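Local coordinates for nodulation protein S (Bradyrhizobium sp., PDB 3OFK) that probably transfers a methyl group from S-adenosylmethionine to nitrogen during the synthesis of nod factors, the lipochitooligosaccharide signals of nodulation, at residues N54-G59 with D116-A121; H149-S154 with L199-N204. All coordinates share one frame; numbering follows the deposited sequence.

Interaction 1 of 2, residues N54-G59 with D116-A121; sequences NGLEIG and DLIVVA. With SAH (S-adenosyl-L-homocysteine), chain E.
I58 and I118 meet on one face of two parallel strands. CD1 of I58 lies 3.7 Å from CG2 of I118, and the two side chains cross obliquely. I58 CD1 is carried out by an extended chi2 (162°), and I118 CG2 stands anti to its backbone N. The middle of the contact is tight and buried. L56 N donates to L117 O, and V119 N donates to L56 O at 2.8 Å, almost straight at 171°. I58 N donates to V119 O at 2.9 Å. On the other face, helices 33-46 and 64-69 pack on V119, and E57 OE1 is held by T66.

At both ends the backbones stand farther apart, and a side chain, a water and the ligand bridge them. At the partly exposed end, D116 OD1 accepts from N54 N at 2.7 Å, on its syn side and 20° out of the carboxylate plane. D116 OD2 takes S53 N, and D116 N gives a weak bond to N54 O. An alanine in place of D116 would probably leave N54 N and S53 N without their carboxylate acceptor, with only the weak backbone bond across this pair. At the other end a water donates to I58 O and accepts from A121 N at 2.8 Å. Beyond it, the amino nitrogen of S-adenosyl-L-homocysteine donates to G59 O at 2.7 Å and to A121 O at 2.9 Å. A side chain at G59 would run into the ribose O4'. Binding of the S-adenosyl ligand at the C-terminal ends of adjacent parallel strands is characteristic of the Rossmann-like fold of S-adenosylmethionine-dependent methyltransferases.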
ATOM      1  N   ASN A  54      15.777   5.750  -0.521  1.00 41.70           N
ATOM      2  CA  ASN A  54      15.343   5.316   0.803  1.00 40.73           C
ATOM      3  C   ASN A  54      13.869   5.146   0.725  1.00 38.19           C
ATOM      4  O   ASN A  54      13.143   6.114   0.825  1.00 38.74           O
ATOM      5  CB  ASN A  54      15.711   6.376   1.850  1.00 42.68           C
ATOM      6  CG  ASN A  54      15.615   5.852   3.262  1.00 43.53           C
ATOM      7  OD1 ASN A  54      15.783   4.661   3.502  1.00 41.61           O
ATOM      8  ND2 ASN A  54      15.371   6.757   4.217  1.00 46.72           N
ATOM      9  N   GLY A  55      13.427   3.933   0.440  1.00 35.93           N
ATOM     10  CA  GLY A  55      12.017   3.692   0.155  1.00 34.81           C
ATOM     11  C   GLY A  55      11.275   3.117   1.367  1.00 34.55           C
ATOM     12  O   GLY A  55      11.890   2.455   2.213  1.00 33.70           O
ATOM     13  N   LEU A  56       9.966   3.386   1.442  1.00 34.24           N
ATOM     14  CA  LEU A  56       9.079   2.792   2.478  1.00 33.30           C
ATOM     15  C   LEU A  56       7.882   2.080   1.830  1.00 32.69           C
ATOM     16  O   LEU A  56       7.134   2.660   1.022  1.00 34.06           O
ATOM     17  CB  LEU A  56       8.583   3.848   3.467  1.00 32.82           C
ATOM     18  CG  LEU A  56       7.596   3.392   4.576  1.00 29.25           C
ATOM     19  CD1 LEU A  56       8.262   2.459   5.586  1.00 26.80           C
ATOM     20  CD2 LEU A  56       6.947   4.576   5.301  1.00 35.07           C
ATOM     21  N   GLU A  57       7.654   0.835   2.193  1.00 31.39           N
ATOM     22  CA  GLU A  57       6.466   0.147   1.723  1.00 30.17           C
ATOM     23  C   GLU A  57       5.596  -0.083   2.937  1.00 30.55           C
ATOM     24  O   GLU A  57       6.106  -0.602   3.965  1.00 28.83           O
ATOM     25  CB  GLU A  57       6.795  -1.184   1.055  1.00 30.95           C
ATOM     26  CG  GLU A  57       5.520  -1.834   0.433  1.00 30.86           C
ATOM     27  CD  GLU A  57       5.615  -3.319   0.124  1.00 30.29           C
ATOM     28  OE1 GLU A  57       6.512  -4.016   0.637  1.00 33.82           O
ATOM     29  OE2 GLU A  57       4.793  -3.807  -0.688  1.00 32.11           O
ATOM     30  N   ILE A  58       4.325   0.342   2.839  1.00 31.89           N
ATOM     31  CA  ILE A  58       3.335   0.214   3.946  1.00 32.30           C
ATOM     32  C   ILE A  58       2.316  -0.850   3.590  1.00 32.99           C
ATOM     33  O   ILE A  58       1.443  -0.601   2.740  1.00 33.26           O
ATOM     34  CB  ILE A  58       2.600   1.525   4.221  1.00 33.56           C
ATOM     35  CG1 ILE A  58       3.587   2.544   4.749  1.00 30.99           C
ATOM     36  CG2 ILE A  58       1.438   1.318   5.267  1.00 33.81           C
ATOM     37  CD1 ILE A  58       3.098   4.004   4.653  1.00 33.88           C
ATOM     38  N   GLY A  59       2.404  -2.002   4.266  1.00 30.70           N
ATOM     39  CA  GLY A  59       1.541  -3.165   3.953  1.00 31.67           C
ATOM     40  C   GLY A  59       2.129  -4.041   2.841  1.00 31.26           C
ATOM     41  O   GLY A  59       2.084  -3.674   1.676  1.00 30.31           O
ATOM     42  N   ASP A 116      12.272   9.023   0.193  1.00 45.28           N
ATOM     43  CA  ASP A 116      11.988   9.622  -1.126  1.00 45.71           C
ATOM     44  C   ASP A 116      10.927   8.839  -1.937  1.00 43.67           C
ATOM     45  O   ASP A 116      10.474   9.304  -2.999  1.00 44.05           O
ATOM     46  CB  ASP A 116      13.270   9.847  -1.931  1.00 49.15           C
ATOM     47  CG  ASP A 116      14.060   8.577  -2.174  1.00 49.83           C
ATOM     48  OD1 ASP A 116      14.027   7.692  -1.322  1.00 48.51           O
ATOM     49  OD2 ASP A 116      14.739   8.473  -3.211  1.00 54.30           O
ATOM     50  N   LEU A 117      10.537   7.660  -1.457  1.00 40.47           N
ATOM     51  CA  LEU A 117       9.364   6.967  -1.983  1.00 38.13           C
ATOM     52  C   LEU A 117       8.618   6.312  -0.837  1.00 37.16           C
ATOM     53  O   LEU A 117       9.226   5.601  -0.034  1.00 35.52           O
ATOM     54  CB  LEU A 117       9.735   5.868  -2.974  1.00 38.52           C
ATOM     55  CG  LEU A 117       8.562   5.095  -3.602  1.00 32.56           C
ATOM     56  CD1 LEU A 117       7.651   5.995  -4.470  1.00 36.99           C
ATOM     57  CD2 LEU A 117       9.179   3.963  -4.445  1.00 36.67           C
ATOM     58  N   ILE A 118       7.308   6.551  -0.778  1.00 36.65           N
ATOM     59  CA  ILE A 118       6.422   5.779   0.060  1.00 35.26           C
ATOM     60  C   ILE A 118       5.364   5.138  -0.807  1.00 34.41           C
ATOM     61  O   ILE A 118       4.707   5.805  -1.608  1.00 33.07           O
ATOM     62  CB  ILE A 118       5.743   6.663   1.089  1.00 35.75           C
ATOM     63  CG1 ILE A 118       6.801   7.318   1.973  1.00 34.21           C
ATOM     64  CG2 ILE A 118       4.755   5.843   1.909  1.00 35.86           C
ATOM     65  CD1 ILE A 118       6.222   8.328   2.971  1.00 38.04           C
ATOM     66  N   VAL A 119       5.258   3.825  -0.709  1.00 33.30           N
ATOM     67  CA  VAL A 119       4.230   3.096  -1.436  1.00 34.30           C
ATOM     68  C   VAL A 119       3.176   2.684  -0.372  1.00 34.09           C
ATOM     69  O   VAL A 119       3.508   2.149   0.691  1.00 33.90           O
ATOM     70  CB  VAL A 119       4.791   1.876  -2.226  1.00 34.41           C
ATOM     71  CG1 VAL A 119       3.677   1.176  -2.984  1.00 33.41           C
ATOM     72  CG2 VAL A 119       5.972   2.297  -3.202  1.00 32.28           C
ATOM     73  N   VAL A 120       1.918   2.999  -0.663  1.00 34.08           N
ATOM     74  CA  VAL A 120       0.779   2.742   0.211  1.00 33.20           C
ATOM     75  C   VAL A 120      -0.354   2.303  -0.673  1.00 33.37           C
ATOM     76  O   VAL A 120      -1.134   3.109  -1.216  1.00 35.99           O
ATOM     77  CB  VAL A 120       0.463   3.961   1.099  1.00 33.83           C
ATOM     78  CG1 VAL A 120       0.265   5.232   0.273  1.00 34.28           C
ATOM     79  CG2 VAL A 120      -0.749   3.701   1.982  1.00 31.84           C
ATOM     80  N   ALA A 121      -0.438   0.992  -0.853  1.00 33.36           N
ATOM     81  CA  ALA A 121      -1.407   0.391  -1.772  1.00 34.32           C
ATOM     82  C   ALA A 121      -2.303  -0.624  -1.056  1.00 32.83           C
ATOM     83  O   ALA A 121      -1.810  -1.531  -0.409  1.00 31.74           O
ATOM     84  CB  ALA A 121      -0.649  -0.309  -2.955  1.00 33.98           C
TER
HETATM   85  N   SAH E 217       0.654  -3.129  -0.592  1.00 32.84           N
HETATM   86  CA  SAH E 217       0.580  -4.508  -1.063  1.00 33.52           C
HETATM   87  CB  SAH E 217      -0.187  -5.358  -0.054  1.00 32.17           C
HETATM   88  CG  SAH E 217      -1.666  -5.091   0.172  1.00 34.19           C
HETATM   89  SD  SAH E 217      -2.515  -6.315   1.231  1.00 34.45           S
HETATM   90  C   SAH E 217      -0.039  -4.655  -2.462  1.00 33.78           C
HETATM   91  O   SAH E 217      -0.653  -3.725  -2.991  1.00 33.87           O
HETATM   92  OXT SAH E 217       0.070  -5.711  -3.083  1.00 32.80           O
HETATM   93  C5' SAH E 217      -2.609  -5.245   2.704  1.00 33.43           C
HETATM   94  C4' SAH E 217      -1.480  -5.314   3.713  1.00 35.23           C
HETATM   95  O4' SAH E 217      -1.628  -4.230   4.630  1.00 32.34           O
HETATM   96  C3' SAH E 217      -1.452  -6.599   4.539  1.00 32.65           C
HETATM   97  O3' SAH E 217      -0.105  -7.079   4.642  1.00 31.55           O
HETATM   98  C2' SAH E 217      -1.995  -6.140   5.902  1.00 31.85           C
HETATM   99  O2' SAH E 217      -1.500  -6.916   6.966  1.00 32.22           O
HETATM  100  C1' SAH E 217      -1.475  -4.729   5.948  1.00 30.19           C
HETATM  101  N9  SAH E 217      -2.121  -3.776   6.879  1.00 31.03           N
HETATM  102  C8  SAH E 217      -3.459  -3.648   7.154  1.00 31.85           C
HETATM  103  N7  SAH E 217      -3.614  -2.623   8.018  1.00 26.12           N
HETATM  104  C5  SAH E 217      -2.411  -2.090   8.296  1.00 34.67           C
HETATM  105  C6  SAH E 217      -2.074  -0.993   9.089  1.00 31.12           C
HETATM  106  N6  SAH E 217      -3.052  -0.367   9.801  1.00 31.78           N
HETATM  107  N1  SAH E 217      -0.747  -0.654   9.189  1.00 36.19           N
HETATM  108  C2  SAH E 217       0.208  -1.362   8.468  1.00 37.13           C
HETATM  109  N3  SAH E 217      -0.156  -2.433   7.658  1.00 32.93           N
HETATM  110  C4  SAH E 217      -1.458  -2.783   7.558  1.00 31.74           C
HETATM  111  O   HOH W   1       1.700  -0.605  -0.103  1.00 26.26           O

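Interaction 2 of 2, residues H149-S154 with L199-N204; sequences HLVFGS and LARFRN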
ATOM      1  N   HIS A 149       8.306  11.284  -3.477  1.00 47.18           N
ATOM      2  CA  HIS A 149       6.971  10.970  -3.986  1.00 45.29           C
ATOM      3  C   HIS A 149       6.266   9.941  -3.136  1.00 42.01           C
ATOM      4  O   HIS A 149       6.913   9.096  -2.498  1.00 41.56           O
ATOM      5  CB  HIS A 149       7.015  10.448  -5.423  1.00 46.07           C
ATOM      6  CG  HIS A 149       7.520  11.457  -6.405  1.00 48.09           C
ATOM      7  ND1 HIS A 149       8.861  11.722  -6.568  1.00 48.07           N
ATOM      8  CD2 HIS A 149       6.863  12.284  -7.251  1.00 51.48           C
ATOM      9  CE1 HIS A 149       9.011  12.653  -7.494  1.00 55.13           C
ATOM     10  NE2 HIS A 149       7.814  13.017  -7.919  1.00 55.37           N
ATOM     11  N   LEU A 150       4.940  10.010  -3.166  1.00 40.60           N
ATOM     12  CA  LEU A 150       4.095   9.040  -2.497  1.00 39.10           C
ATOM     13  C   LEU A 150       3.243   8.408  -3.584  1.00 39.42           C
ATOM     14  O   LEU A 150       2.654   9.116  -4.388  1.00 40.46           O
ATOM     15  CB  LEU A 150       3.248   9.734  -1.428  1.00 38.61           C
ATOM     16  CG  LEU A 150       2.296   8.863  -0.588  1.00 37.50           C
ATOM     17  CD1 LEU A 150       2.153   9.428   0.854  1.00 32.70           C
ATOM     18  CD2 LEU A 150       0.923   8.720  -1.287  1.00 36.15           C
ATOM     19  N   VAL A 151       3.267   7.090  -3.660  1.00 39.08           N
ATOM     20  CA  VAL A 151       2.500   6.339  -4.646  1.00 40.16           C
ATOM     21  C   VAL A 151       1.401   5.632  -3.903  1.00 39.05           C
ATOM     22  O   VAL A 151       1.684   4.763  -3.093  1.00 39.94           O
ATOM     23  CB  VAL A 151       3.368   5.312  -5.405  1.00 40.40           C
ATOM     24  CG1 VAL A 151       2.483   4.320  -6.146  1.00 39.26           C
ATOM     25  CG2 VAL A 151       4.257   6.019  -6.363  1.00 41.70           C
ATOM     26  N   PHE A 152       0.156   6.030  -4.171  1.00 39.60           N
ATOM     27  CA  PHE A 152      -1.004   5.524  -3.471  1.00 39.47           C
ATOM     28  C   PHE A 152      -1.853   4.746  -4.428  1.00 39.66           C
ATOM     29  O   PHE A 152      -1.985   5.108  -5.600  1.00 40.38           O
ATOM     30  CB  PHE A 152      -1.824   6.690  -2.913  1.00 40.61           C
ATOM     31  CG  PHE A 152      -3.234   6.313  -2.515  1.00 44.38           C
ATOM     32  CD1 PHE A 152      -3.491   5.614  -1.317  1.00 36.60           C
ATOM     33  CD2 PHE A 152      -4.308   6.648  -3.348  1.00 42.72           C
ATOM     34  CE1 PHE A 152      -4.797   5.294  -0.950  1.00 33.96           C
ATOM     35  CE2 PHE A 152      -5.618   6.315  -2.996  1.00 41.37           C
ATOM     36  CZ  PHE A 152      -5.860   5.624  -1.790  1.00 38.77           C
ATOM     37  N   GLY A 153      -2.431   3.661  -3.945  1.00 38.24           N
ATOM     38  CA  GLY A 153      -3.405   2.941  -4.756  1.00 39.44           C
ATOM     39  C   GLY A 153      -4.502   2.396  -3.883  1.00 38.80           C
ATOM     40  O   GLY A 153      -4.238   2.029  -2.753  1.00 37.17           O
ATOM     41  N   SER A 154      -5.717   2.321  -4.409  1.00 37.94           N
ATOM     42  CA  SER A 154      -6.804   1.739  -3.660  1.00 38.57           C
ATOM     43  C   SER A 154      -8.004   1.374  -4.552  1.00 40.40           C
ATOM     44  O   SER A 154      -8.258   2.009  -5.577  1.00 40.92           O
ATOM     45  CB  SER A 154      -7.230   2.704  -2.559  1.00 37.78           C
ATOM     46  OG  SER A 154      -8.377   2.262  -1.829  1.00 40.84           O
ATOM     47  N   LEU A 199      -4.933   4.602  -8.895  1.00 47.07           N
ATOM     48  CA  LEU A 199      -3.609   4.872  -8.382  1.00 46.27           C
ATOM     49  C   LEU A 199      -3.270   6.294  -8.729  1.00 46.52           C
ATOM     50  O   LEU A 199      -3.652   6.792  -9.797  1.00 49.26           O
ATOM     51  CB  LEU A 199      -2.553   3.942  -9.010  1.00 47.02           C
ATOM     52  CG  LEU A 199      -2.874   2.452  -9.145  1.00 50.75           C
ATOM     53  CD1 LEU A 199      -1.625   1.632  -9.543  1.00 57.84           C
ATOM     54  CD2 LEU A 199      -3.405   1.969  -7.838  1.00 59.74           C
ATOM     55  N   ALA A 200      -2.549   6.942  -7.826  1.00 44.94           N
ATOM     56  CA  ALA A 200      -2.068   8.302  -8.025  1.00 45.16           C
ATOM     57  C   ALA A 200      -0.685   8.445  -7.384  1.00 44.39           C
ATOM     58  O   ALA A 200      -0.408   7.905  -6.301  1.00 42.79           O
ATOM     59  CB  ALA A 200      -3.050   9.320  -7.427  1.00 44.53           C
ATOM     60  N   ARG A 201       0.171   9.181  -8.075  1.00 46.18           N
ATOM     61  CA  ARG A 201       1.498   9.490  -7.616  1.00 46.87           C
ATOM     62  C   ARG A 201       1.491  10.945  -7.189  1.00 47.27           C
ATOM     63  O   ARG A 201       1.143  11.835  -7.980  1.00 48.96           O
ATOM     64  CB  ARG A 201       2.506   9.236  -8.740  1.00 47.70           C
ATOM     65  CG  ARG A 201       3.972   9.483  -8.373  1.00 51.87           C
ATOM     66  CD  ARG A 201       4.851   9.129  -9.562  1.00 58.88           C
ATOM     67  NE  ARG A 201       6.289   9.253  -9.296  1.00 62.05           N
ATOM     68  CZ  ARG A 201       7.099  10.195  -9.793  1.00 67.14           C
ATOM     69  NH1 ARG A 201       6.640  11.143 -10.618  1.00 67.79           N
ATOM     70  NH2 ARG A 201       8.398  10.182  -9.469  1.00 66.41           N
ATOM     71  N   PHE A 202       1.879  11.177  -5.938  1.00 46.89           N
ATOM     72  CA  PHE A 202       1.920  12.530  -5.369  1.00 48.20           C
ATOM     73  C   PHE A 202       3.356  12.987  -5.120  1.00 50.38           C
ATOM     74  O   PHE A 202       4.237  12.168  -4.841  1.00 49.66           O
ATOM     75  CB  PHE A 202       1.124  12.564  -4.069  1.00 46.07           C
ATOM     76  CG  PHE A 202      -0.353  12.337  -4.256  1.00 44.64           C
ATOM     77  CD1 PHE A 202      -1.248  13.416  -4.285  1.00 38.77           C
ATOM     78  CD2 PHE A 202      -0.863  11.056  -4.365  1.00 45.05           C
ATOM     79  CE1 PHE A 202      -2.589  13.215  -4.456  1.00 41.11           C
ATOM     80  CE2 PHE A 202      -2.235  10.852  -4.519  1.00 45.73           C
ATOM     81  CZ  PHE A 202      -3.096  11.940  -4.557  1.00 44.28           C
ATOM     82  N   ARG A 203       3.597  14.287  -5.265  1.00 53.53           N
ATOM     83  CA  ARG A 203       4.879  14.873  -4.933  1.00 56.70           C
ATOM     84  C   ARG A 203       4.739  15.773  -3.718  1.00 58.48           C
ATOM     85  O   ARG A 203       3.705  16.409  -3.503  1.00 57.25           O
ATOM     86  CB  ARG A 203       5.445  15.692  -6.107  1.00 60.02           C
ATOM     87  CG  ARG A 203       6.945  15.955  -5.980  1.00 65.54           C
ATOM     88  CD  ARG A 203       7.556  16.728  -7.173  1.00 77.56           C
ATOM     89  NE  ARG A 203       6.922  18.029  -7.381  1.00 85.88           N
ATOM     90  CZ  ARG A 203       5.973  18.287  -8.283  1.00 91.72           C
ATOM     91  NH1 ARG A 203       5.522  17.330  -9.099  1.00 93.14           N
ATOM     92  NH2 ARG A 203       5.470  19.515  -8.374  1.00 93.83           N
ATOM     93  N   ASN A 204       5.804  15.827  -2.935  1.00 61.58           N
ATOM     94  CA  ASN A 204       5.857  16.657  -1.759  1.00 64.86           C
ATOM     95  C   ASN A 204       6.280  18.035  -2.193  1.00 70.19           C
ATOM     96  O   ASN A 204       7.466  18.230  -2.509  1.00 72.33           O
ATOM     97  CB  ASN A 204       6.884  16.111  -0.754  1.00 64.90           C
ATOM     98  CG  ASN A 204       6.728  16.708   0.641  1.00 65.12           C
ATOM     99  OD1 ASN A 204       5.656  17.181   1.012  1.00 64.29           O
ATOM    100  ND2 ASN A 204       7.796  16.655   1.426  1.00 64.85           N
TER
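H149 stacks on R201 at one end of an antiparallel strand pair, in the part of the Rossmann-like methyltransferase sheet where strand direction reverses. The R201 guanidinium lies flat on the imidazole, with centres 3.5 Å apart and planes at 12°. NH2 sits over the middle of the ring. R201 reaches it with an extended chain, CG anti to the backbone N (chi1 -178°), and its NH2 is also hydrogen-bonded to S49 OG. CG of R203 touches NE2 of H149 at 3.6 Å.

L150 follows in a hydrogen-bonded pair with F202. F202 N donates to L150 O at 2.7 Å, nearly straight, and L150 N donates back to F202 O. Their side chains touch loosely on the sheet face opposite H149. V151 returns to the H149 face, where its CG2 packs on CG of R201. F152 pairs with A200 through two more backbone bonds, F152 N to A200 O and A200 N to F152 O. Helix 169-179 packs on the side chains of F152 and F202. G153 has no side chain, and L199 fills that place. A CB on G153 would clash with L199 CD2, which lies 3.2 Å from G153 CA.

From the N terminus, strand 52-58 is laid down first. The chain then passes through two helices and through strands 73-80 and 99-103 before strand 115-121 returns beside it. This closes interaction 1 with a loop of 56 residues. Helix 130-142 leads on to strand 148-155. After two more helices and strand 181-189, strand 196-203 closes interaction 2 across 44 residues. The two loops follow in series and neither nest nor cross. They meet where strands 115-121 and 148-155 are neighbours, with V151 N probably bonded to I118 O. Together they run from the parallel strands that hold the ligand to antiparallel strand 196-203 of the same sheet.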